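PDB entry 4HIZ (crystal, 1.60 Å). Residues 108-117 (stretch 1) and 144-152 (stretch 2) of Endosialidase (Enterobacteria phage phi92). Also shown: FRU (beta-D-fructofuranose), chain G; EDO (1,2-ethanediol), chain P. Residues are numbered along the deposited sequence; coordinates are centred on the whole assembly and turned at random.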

# COMPACT_ATOMS: atom_id res chain seq x y z
N GLY A 108 21.60 -1.03 -17.51
CA GLY A 108 21.89 -2.28 -18.19
C GLY A 108 20.60 -3.07 -18.18
O GLY A 108 19.59 -2.62 -17.58
N VAL A 109 20.59 -4.24 -18.83
CA VAL A 109 19.32 -4.97 -18.92
C VAL A 109 19.18 -6.12 -17.91
O VAL A 109 18.29 -6.96 -18.04
CB VAL A 109 19.05 -5.47 -20.38
CG1 VAL A 109 18.83 -4.27 -21.29
CG2 VAL A 109 20.23 -6.37 -20.93
N GLN A 110 20.10 -6.17 -16.93
CA GLN A 110 19.97 -7.17 -15.86
C GLN A 110 18.57 -7.07 -15.21
O GLN A 110 18.14 -5.97 -14.81
CB GLN A 110 20.98 -6.91 -14.75
CG GLN A 110 22.37 -7.46 -15.05
CD GLN A 110 23.15 -6.63 -16.07
OE1 GLN A 110 22.75 -5.52 -16.43
NE2 GLN A 110 24.29 -7.17 -16.50
N ASN A 111 17.88 -8.22 -15.11
CA ASN A 111 16.58 -8.32 -14.39
C ASN A 111 15.51 -7.34 -14.86
O ASN A 111 14.53 -7.08 -14.15
CB ASN A 111 16.82 -8.12 -12.89
CG ASN A 111 17.50 -9.33 -12.27
OD1 ASN A 111 17.10 -10.46 -12.52
ND2 ASN A 111 18.55 -9.11 -11.50
N LEU A 112 15.66 -6.82 -16.07
CA LEU A 112 14.84 -5.69 -16.50
C LEU A 112 13.55 -6.11 -17.24
O LEU A 112 13.57 -7.04 -18.06
CB LEU A 112 15.70 -4.78 -17.40
CG LEU A 112 15.08 -3.51 -17.99
CD1 LEU A 112 16.20 -2.49 -18.18
CD2 LEU A 112 14.41 -3.80 -19.36
N HIS A 113 12.44 -5.42 -16.97
CA HIS A 113 11.22 -5.52 -17.79
C HIS A 113 10.92 -4.21 -18.50
O HIS A 113 11.05 -3.13 -17.89
CB HIS A 113 9.99 -5.82 -16.87
CG HIS A 113 10.00 -7.18 -16.28
ND1 HIS A 113 9.51 -8.29 -16.95
CD2 HIS A 113 10.39 -7.62 -15.06
CE1 HIS A 113 9.59 -9.35 -16.16
NE2 HIS A 113 10.12 -8.98 -15.01
N VAL A 114 10.47 -4.26 -19.76
CA VAL A 114 9.80 -3.10 -20.35
C VAL A 114 8.41 -3.05 -19.70
O VAL A 114 7.79 -4.08 -19.54
CB VAL A 114 9.69 -3.26 -21.87
CG1 VAL A 114 8.99 -2.05 -22.48
CG2 VAL A 114 11.12 -3.43 -22.46
N ALA A 115 7.98 -1.88 -19.27
CA ALA A 115 6.76 -1.81 -18.44
C ALA A 115 6.01 -0.54 -18.75
O ALA A 115 6.50 0.31 -19.47
CB ALA A 115 7.22 -1.76 -16.96
N TRP A 116 4.83 -0.36 -18.19
CA TRP A 116 4.26 0.99 -18.20
C TRP A 116 3.47 1.23 -16.93
O TRP A 116 3.13 0.28 -16.21
CB TRP A 116 3.37 1.26 -19.43
CG TRP A 116 2.13 0.36 -19.65
CD1 TRP A 116 1.31 -0.21 -18.70
CD2 TRP A 116 1.59 0.01 -20.93
NE1 TRP A 116 0.28 -0.91 -19.32
CE2 TRP A 116 0.45 -0.82 -20.69
CE3 TRP A 116 1.98 0.28 -22.25
CZ2 TRP A 116 -0.31 -1.34 -21.74
CZ3 TRP A 116 1.21 -0.24 -23.29
CH2 TRP A 116 0.10 -1.05 -23.02
N VAL A 117 3.27 2.50 -16.64
CA VAL A 117 2.19 2.91 -15.73
C VAL A 117 1.25 3.81 -16.52
O VAL A 117 1.62 4.37 -17.58
CB VAL A 117 2.68 3.65 -14.43
CG1 VAL A 117 3.50 2.68 -13.53
CG2 VAL A 117 3.51 4.91 -14.80
N VAL A 144 21.22 -12.47 -22.59
CA VAL A 144 20.64 -11.31 -23.22
C VAL A 144 19.31 -10.98 -22.53
O VAL A 144 18.73 -11.83 -21.83
CB VAL A 144 20.30 -11.56 -24.71
CG1 VAL A 144 21.61 -11.75 -25.52
CG2 VAL A 144 19.37 -12.77 -24.89
N ASN A 145 18.84 -9.76 -22.72
CA ASN A 145 17.49 -9.43 -22.22
C ASN A 145 16.89 -8.28 -23.04
O ASN A 145 17.60 -7.64 -23.84
CB ASN A 145 17.52 -9.08 -20.71
CG ASN A 145 16.13 -9.08 -20.08
OD1 ASN A 145 15.21 -9.77 -20.53
ND2 ASN A 145 15.99 -8.32 -19.02
N TYR A 146 15.61 -7.99 -22.82
CA TYR A 146 14.92 -7.00 -23.64
C TYR A 146 15.20 -5.55 -23.22
O TYR A 146 15.74 -5.31 -22.13
CB TYR A 146 13.44 -7.29 -23.59
CG TYR A 146 13.00 -8.57 -24.25
CD1 TYR A 146 13.29 -8.83 -25.61
CD2 TYR A 146 12.27 -9.51 -23.53
CE1 TYR A 146 12.83 -9.99 -26.22
CE2 TYR A 146 11.80 -10.69 -24.13
CZ TYR A 146 12.07 -10.91 -25.48
OH TYR A 146 11.60 -12.07 -26.07
N HIS A 147 14.83 -4.60 -24.08
CA HIS A 147 15.08 -3.17 -23.87
C HIS A 147 14.21 -2.43 -24.90
O HIS A 147 13.94 -2.95 -25.98
CB HIS A 147 16.58 -2.93 -24.16
CG HIS A 147 17.05 -1.52 -23.98
ND1 HIS A 147 17.06 -0.60 -25.01
CD2 HIS A 147 17.62 -0.92 -22.92
CE1 HIS A 147 17.59 0.53 -24.56
NE2 HIS A 147 17.93 0.37 -23.30
N CYS A 148 13.74 -1.23 -24.57
CA CYS A 148 12.93 -0.50 -25.52
C CYS A 148 12.99 0.98 -25.26
O CYS A 148 12.80 1.42 -24.10
CB CYS A 148 11.47 -0.98 -25.42
SG CYS A 148 10.30 -0.13 -26.56
N MET A 149 13.22 1.76 -26.31
CA MET A 149 13.07 3.21 -26.27
C MET A 149 12.18 3.75 -27.40
O MET A 149 12.09 4.98 -27.59
CB MET A 149 14.44 3.92 -26.28
CG MET A 149 15.22 3.68 -24.96
SD MET A 149 16.81 4.51 -25.07
CE MET A 149 17.37 4.25 -23.38
N SER A 150 11.51 2.87 -28.15
CA SER A 150 10.63 3.33 -29.23
C SER A 150 9.33 2.55 -29.10
O SER A 150 9.34 1.31 -29.22
CB SER A 150 11.28 3.02 -30.60
OG SER A 150 10.40 3.47 -31.63
N MET A 151 8.22 3.27 -28.87
CA MET A 151 6.90 2.66 -28.76
C MET A 151 5.84 3.71 -29.05
O MET A 151 6.04 4.91 -28.76
CB MET A 151 6.70 2.19 -27.30
CG MET A 151 5.37 1.43 -27.05
SD MET A 151 5.21 0.88 -25.32
CE MET A 151 6.41 -0.46 -25.27
N GLY A 152 4.72 3.28 -29.60
CA GLY A 152 3.59 4.18 -29.81
C GLY A 152 2.44 3.45 -30.47
O GLY A 152 2.42 2.21 -30.55
C1 FRU G . 13.86 -16.28 -29.44
C2 FRU G . 12.78 -15.30 -29.55
C3 FRU G . 12.96 -13.87 -29.48
C4 FRU G . 11.58 -13.34 -29.43
C5 FRU G . 10.86 -14.45 -28.72
C6 FRU G . 9.35 -14.45 -28.86
O1 FRU G . 13.99 -16.34 -28.03
O2 FRU G . 12.68 -15.32 -31.04
O3 FRU G . 13.87 -13.26 -30.42
O4 FRU G . 11.55 -12.08 -28.69
O5 FRU G . 11.42 -15.68 -29.22
O6 FRU G . 9.00 -14.82 -30.16
C1 EDO P . 18.97 1.99 -20.63
O1 EDO P . 19.69 1.94 -21.87
C2 EDO P . 19.69 1.09 -19.65
O2 EDO P . 21.07 1.46 -19.73

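Asn 145, Val 109 and Val 114 cover the most surface in this contact between a turn and the strand after it on one side and a second strand with its onward chain on the other. The side chain of Asn 145 (chi1 t) points toward the type II turn that runs from Val 109 to Leu 112 and ties its two ends together: ND2 donates to Val 109 O at 2.8 Å, almost linearly (174°), and to Leu 112 O at 2.9 Å, more bent (143°). One amide group thus spends both its protons on backbone carbonyls, while Val 109 O also accepts the turn's own bond from Leu 112 N at 3.3 Å. Within its strand, Asn 145 OD1 takes a weak bond from Tyr 146 N (2.9 Å).

Val 109 packs its CG2 against Asn 145 CB (3.8 Å) and its CG1 against His 147 CB (3.9 Å). Val 109 CG1 and Leu 112 CD2 each lie 3.4 Å from Tyr 146 O, a carbonyl buried among methyl groups without a hydrogen-bonding partner.

Farther along, the contact is apolar. Val 114 (chi1 t) sets CG2 3.9 Å from Cys 148 CB and CG1 4.1 Å from Met 151 CE, spanning the corner at Met 149. Met 151 SD also approaches Trp 116 CE3, obliquely, at 4.5 Å.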